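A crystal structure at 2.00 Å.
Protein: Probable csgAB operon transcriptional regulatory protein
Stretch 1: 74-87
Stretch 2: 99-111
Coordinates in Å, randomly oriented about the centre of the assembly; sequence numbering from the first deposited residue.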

# COMPACT_ATOMS: atom_id res chain seq x y z
N LEU B 74 8.23 -16.88 -0.66
CA LEU B 74 7.09 -16.46 0.14
C LEU B 74 5.81 -17.12 -0.35
O LEU B 74 4.91 -17.43 0.44
CB LEU B 74 6.98 -14.93 0.11
CG LEU B 74 7.99 -14.16 0.99
CD1 LEU B 74 7.78 -12.67 0.83
CD2 LEU B 74 7.92 -14.53 2.47
N ILE B 75 5.69 -17.32 -1.66
CA ILE B 75 4.55 -18.05 -2.20
C ILE B 75 4.54 -19.45 -1.60
O ILE B 75 3.54 -19.91 -1.04
CB ILE B 75 4.61 -18.06 -3.74
CG1 ILE B 75 4.25 -16.66 -4.30
CG2 ILE B 75 3.72 -19.16 -4.32
CD1 ILE B 75 4.50 -16.49 -5.79
N HIS B 76 5.68 -20.13 -1.67
CA HIS B 76 5.75 -21.46 -1.07
C HIS B 76 5.45 -21.41 0.42
O HIS B 76 4.78 -22.30 0.96
CB HIS B 76 7.13 -22.07 -1.31
CG HIS B 76 7.27 -23.44 -0.74
ND1 HIS B 76 8.11 -23.73 0.31
CD2 HIS B 76 6.63 -24.60 -1.04
CE1 HIS B 76 8.01 -25.01 0.61
NE2 HIS B 76 7.12 -25.56 -0.19
N TYR B 77 6.02 -20.44 1.12
CA TYR B 77 5.76 -20.36 2.55
C TYR B 77 4.27 -20.14 2.82
O TYR B 77 3.65 -20.89 3.57
CB TYR B 77 6.57 -19.25 3.20
CG TYR B 77 6.16 -19.09 4.63
CD1 TYR B 77 6.67 -19.93 5.61
CD2 TYR B 77 5.22 -18.15 4.99
CE1 TYR B 77 6.28 -19.81 6.91
CE2 TYR B 77 4.82 -18.03 6.27
CZ TYR B 77 5.36 -18.87 7.24
OH TYR B 77 4.97 -18.75 8.53
N TRP B 78 3.66 -19.15 2.15
CA TRP B 78 2.26 -18.89 2.42
C TRP B 78 1.36 -20.00 1.89
O TRP B 78 0.35 -20.30 2.54
CB TRP B 78 1.84 -17.52 1.89
CG TRP B 78 2.40 -16.50 2.78
CD1 TRP B 78 3.42 -15.63 2.53
CD2 TRP B 78 2.02 -16.29 4.15
NE1 TRP B 78 3.70 -14.88 3.67
CE2 TRP B 78 2.84 -15.27 4.67
CE3 TRP B 78 1.06 -16.88 4.98
CZ2 TRP B 78 2.71 -14.81 5.97
CZ3 TRP B 78 0.94 -16.42 6.27
CH2 TRP B 78 1.77 -15.40 6.75
N GLN B 79 1.70 -20.63 0.75
CA GLN B 79 0.94 -21.80 0.32
C GLN B 79 1.06 -22.93 1.33
O GLN B 79 0.07 -23.58 1.67
CB GLN B 79 1.40 -22.28 -1.06
CG GLN B 79 0.84 -21.43 -2.22
CD GLN B 79 1.40 -21.83 -3.57
OE1 GLN B 79 2.39 -22.57 -3.66
NE2 GLN B 79 0.77 -21.35 -4.63
N ASP B 80 2.27 -23.15 1.86
CA ASP B 80 2.50 -24.27 2.78
C ASP B 80 1.73 -24.08 4.08
O ASP B 80 1.00 -24.97 4.51
CB ASP B 80 4.01 -24.41 3.06
CG ASP B 80 4.35 -25.64 3.92
OD1 ASP B 80 3.51 -26.55 4.03
OD2 ASP B 80 5.47 -25.70 4.47
N ASN B 81 1.83 -22.92 4.72
CA ASN B 81 1.19 -22.86 6.03
C ASN B 81 -0.30 -22.54 5.96
O ASN B 81 -1.04 -22.94 6.86
CB ASN B 81 1.90 -21.88 6.96
CG ASN B 81 2.07 -20.56 6.36
OD1 ASN B 81 1.97 -20.40 5.16
ND2 ASN B 81 2.33 -19.57 7.20
N LEU B 82 -0.80 -21.91 4.89
CA LEU B 82 -2.25 -21.75 4.80
C LEU B 82 -2.96 -23.05 4.46
O LEU B 82 -4.11 -23.25 4.88
CB LEU B 82 -2.59 -20.65 3.78
CG LEU B 82 -2.15 -19.26 4.23
CD1 LEU B 82 -2.37 -18.22 3.15
CD2 LEU B 82 -2.93 -18.86 5.45
N SER B 83 -2.30 -24.00 3.79
CA SER B 83 -2.92 -25.29 3.52
C SER B 83 -3.07 -26.13 4.79
O SER B 83 -3.96 -26.99 4.87
CB SER B 83 -2.11 -26.08 2.49
OG SER B 83 -0.86 -26.44 3.03
N ARG B 84 -2.25 -25.90 5.76
CA ARG B 84 -2.36 -26.58 7.01
C ARG B 84 -3.63 -26.18 7.70
O ARG B 84 -4.07 -26.80 8.62
CB ARG B 84 -1.21 -26.17 7.91
CG ARG B 84 -0.54 -27.26 8.64
CD ARG B 84 0.96 -27.24 8.41
NE ARG B 84 1.55 -26.05 9.01
CZ ARG B 84 2.69 -25.53 8.62
NH1 ARG B 84 3.38 -26.10 7.65
NH2 ARG B 84 3.14 -24.45 9.22
N LYS B 85 -4.20 -25.09 7.26
CA LYS B 85 -5.36 -24.57 7.89
C LYS B 85 -6.58 -24.92 7.16
O LYS B 85 -6.56 -25.70 6.21
CB LYS B 85 -5.23 -23.05 7.99
N ASN B 86 -7.63 -24.30 7.65
CA ASN B 86 -8.95 -24.36 7.14
C ASN B 86 -9.55 -25.29 8.02
O ASN B 86 -9.45 -26.48 7.81
CB ASN B 86 -9.05 -24.84 5.70
N ASN B 87 -10.17 -24.81 9.06
CA ASN B 87 -10.29 -23.42 9.54
C ASN B 87 -11.20 -22.51 8.69
O ASN B 87 -11.43 -21.37 9.08
CB ASN B 87 -8.92 -22.74 9.68
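Stretch 2 99-111: DYPYREIENWPHI

No direct hydrogen bond joins the modelled atoms of these two stretches; at the centre of the contact a glutamine sets its CG and its NE2 on one face of a tryptophan. Q79 reaches out from the helix with chi1 m and chi2 t, and its CG sits 3.7 Å from the centroid of the six-membered ring of W108, only 13° off the ring normal, a CH-pi contact over the face. Its NE2 lies over the same indole face, above the five-membered ring, bringing Q79 NE2 to 3.3 Å from W108 NE1. Both nitrogens are donors, so this approach is packing, and each donor is satisfied in another way: W108 NE1 gives its hydrogen to Y100 OH at 2.9 Å, within stretch 2, while Q79 NE2 donates to a water at 2.7 Å. That water in turn donates to E104 O at 3.2 Å, so the one polar link between the stretches is water-mediated.

Stretch 1 enters already helical at L74 and stays helical through L82, and I75, W78, Q79, L82 and S83 repeat at the three- and four-residue spacing that gathers side chains along one flank. Stretch 2 begins as loop, places P101 at the N-cap, turns through a short helix from Y102 to about N107, and leaves it in extended backbone at W108 (phi/psi -70/131) and P109 (-71/150). P109 and H110 (54/36) are the two central residues of the type II turn from W108 to I111. The short helix itself contributes little; the loop after it does most of the covering. Register is ascending in both stretches: Q79 CA lies 5.9 Å from W108 CA, and S83 CA lies 5.5 Å from P109 CA.

Around the tryptophan, I75 CG2 packs 3.8 Å from W108 CZ2, and W78 CB comes to 4.2 Å from W108 CZ3. I75 CD1 also meets Y100 OH at 4.2 Å, so the tyrosine that holds the indole nitrogen touches the helix as well. One turn on, P109 points toward the helix: its CG is 3.6 Å from Q79 O and 4.3 Å from L82 CB, while P109 CB rests 3.9 Å from S83 CB.

H110 closes the contact where the helix gives way to loop. Its CE1 lies 3.5 Å from L82 O and 3.4 Å from K85 O, both at the ring edge, and its ND1 has no partner in the model. K85, N86 and N87 are poorly ordered, with side chains modelled only to CB, so the K85 O distance is less sure. The rule to read here is an aromatic face covered by aliphatic carbon, with its polar edge satisfied from its own stretch.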

# COMPACT_ATOMS: atom_id res chain seq x y z
N ASP B 99 -1.07 -12.45 -16.43
CA ASP B 99 -0.39 -13.64 -16.94
C ASP B 99 0.35 -14.41 -15.83
O ASP B 99 1.22 -15.24 -16.12
CB ASP B 99 0.58 -13.35 -18.10
CG ASP B 99 1.81 -12.55 -17.70
OD1 ASP B 99 2.04 -11.48 -18.30
OD2 ASP B 99 2.54 -12.98 -16.77
N TYR B 100 0.07 -14.14 -14.56
CA TYR B 100 0.38 -15.14 -13.56
C TYR B 100 -0.33 -16.41 -14.02
O TYR B 100 -1.54 -16.35 -14.32
CB TYR B 100 -0.10 -14.71 -12.18
CG TYR B 100 0.24 -15.60 -11.01
CD1 TYR B 100 1.55 -15.98 -10.76
CD2 TYR B 100 -0.75 -16.06 -10.15
CE1 TYR B 100 1.85 -16.80 -9.68
CE2 TYR B 100 -0.46 -16.88 -9.10
CZ TYR B 100 0.85 -17.23 -8.84
OH TYR B 100 1.14 -18.06 -7.76
N PRO B 101 0.37 -17.54 -14.17
CA PRO B 101 -0.25 -18.68 -14.87
C PRO B 101 -1.42 -19.27 -14.10
O PRO B 101 -1.44 -19.30 -12.87
CB PRO B 101 0.90 -19.69 -15.00
CG PRO B 101 2.15 -18.88 -14.87
CD PRO B 101 1.81 -17.76 -13.94
N TYR B 102 -2.40 -19.75 -14.85
CA TYR B 102 -3.54 -20.44 -14.26
C TYR B 102 -3.11 -21.64 -13.43
O TYR B 102 -3.67 -21.92 -12.36
CB TYR B 102 -4.48 -20.90 -15.36
CG TYR B 102 -5.33 -19.81 -15.97
CD1 TYR B 102 -5.16 -18.47 -15.64
CD2 TYR B 102 -6.35 -20.16 -16.85
CE1 TYR B 102 -5.98 -17.50 -16.21
CE2 TYR B 102 -7.15 -19.21 -17.41
CZ TYR B 102 -6.98 -17.90 -17.10
OH TYR B 102 -7.83 -17.00 -17.69
N ARG B 103 -2.12 -22.38 -13.92
CA ARG B 103 -1.59 -23.52 -13.18
C ARG B 103 -1.08 -23.09 -11.81
O ARG B 103 -1.20 -23.86 -10.83
CB ARG B 103 -0.43 -24.15 -13.95
CG ARG B 103 -0.63 -24.26 -15.46
CD ARG B 103 0.60 -24.83 -16.15
NE ARG B 103 1.78 -23.97 -16.00
CZ ARG B 103 2.17 -23.06 -16.89
NH1 ARG B 103 1.49 -22.87 -18.02
NH2 ARG B 103 3.25 -22.33 -16.66
N GLU B 104 -0.55 -21.89 -11.71
CA GLU B 104 -0.05 -21.40 -10.41
C GLU B 104 -1.20 -20.96 -9.51
O GLU B 104 -1.19 -21.24 -8.31
CB GLU B 104 0.91 -20.22 -10.61
CG GLU B 104 2.07 -20.50 -11.55
CD GLU B 104 2.67 -21.85 -11.35
OE1 GLU B 104 2.84 -22.25 -10.18
OE2 GLU B 104 2.95 -22.53 -12.36
N ILE B 105 -2.18 -20.26 -10.06
CA ILE B 105 -3.34 -19.89 -9.27
C ILE B 105 -3.99 -21.12 -8.64
O ILE B 105 -4.32 -21.12 -7.45
CB ILE B 105 -4.33 -19.11 -10.15
CG1 ILE B 105 -3.73 -17.77 -10.51
CG2 ILE B 105 -5.65 -18.97 -9.45
CD1 ILE B 105 -4.37 -17.14 -11.72
N GLU B 106 -4.20 -22.17 -9.44
CA GLU B 106 -4.86 -23.37 -8.93
C GLU B 106 -4.11 -23.98 -7.77
O GLU B 106 -4.73 -24.61 -6.90
CB GLU B 106 -4.99 -24.42 -10.04
CG GLU B 106 -5.81 -25.66 -9.70
CD GLU B 106 -5.00 -26.77 -9.00
OE1 GLU B 106 -3.76 -26.83 -9.15
OE2 GLU B 106 -5.63 -27.61 -8.33
N ASN B 107 -2.78 -23.86 -7.75
CA ASN B 107 -2.02 -24.47 -6.67
C ASN B 107 -2.15 -23.74 -5.35
O ASN B 107 -1.72 -24.26 -4.32
CB ASN B 107 -0.54 -24.56 -7.06
CG ASN B 107 -0.11 -25.97 -7.28
OD1 ASN B 107 0.31 -26.66 -6.35
ND2 ASN B 107 -0.25 -26.44 -8.51
N TRP B 108 -2.73 -22.55 -5.33
CA TRP B 108 -2.99 -21.89 -4.05
C TRP B 108 -4.08 -22.63 -3.29
O TRP B 108 -5.15 -22.88 -3.85
CB TRP B 108 -3.41 -20.44 -4.30
CG TRP B 108 -2.23 -19.57 -4.49
CD1 TRP B 108 -1.59 -19.28 -5.67
CD2 TRP B 108 -1.51 -18.87 -3.47
NE1 TRP B 108 -0.53 -18.43 -5.44
CE2 TRP B 108 -0.45 -18.18 -4.10
CE3 TRP B 108 -1.65 -18.77 -2.09
CZ2 TRP B 108 0.45 -17.40 -3.39
CZ3 TRP B 108 -0.75 -18.01 -1.40
CH2 TRP B 108 0.28 -17.32 -2.05
N PRO B 109 -3.90 -22.94 -2.02
CA PRO B 109 -4.99 -23.59 -1.28
C PRO B 109 -6.11 -22.60 -1.03
O PRO B 109 -5.88 -21.39 -0.93
CB PRO B 109 -4.33 -24.05 0.02
CG PRO B 109 -3.22 -23.07 0.23
CD PRO B 109 -2.71 -22.73 -1.17
N HIS B 110 -7.34 -23.12 -0.96
CA HIS B 110 -8.53 -22.29 -0.67
C HIS B 110 -8.68 -21.10 -1.61
O HIS B 110 -9.17 -20.03 -1.24
CB HIS B 110 -8.52 -21.81 0.78
CG HIS B 110 -8.22 -22.90 1.75
ND1 HIS B 110 -7.06 -22.94 2.51
CD2 HIS B 110 -8.90 -24.03 2.05
CE1 HIS B 110 -7.06 -24.02 3.25
NE2 HIS B 110 -8.15 -24.71 2.98
N ILE B 111 -8.32 -21.27 -2.87
CA ILE B 111 -8.28 -20.10 -3.74
C ILE B 111 -9.71 -19.71 -4.12
O ILE B 111 -10.50 -20.55 -4.58
CB ILE B 111 -7.38 -20.36 -4.95
CG1 ILE B 111 -7.28 -19.10 -5.83
CG2 ILE B 111 -7.83 -21.59 -5.72
CD1 ILE B 111 -6.44 -18.00 -5.21
O HOH W 1 1.76 -21.60 -7.13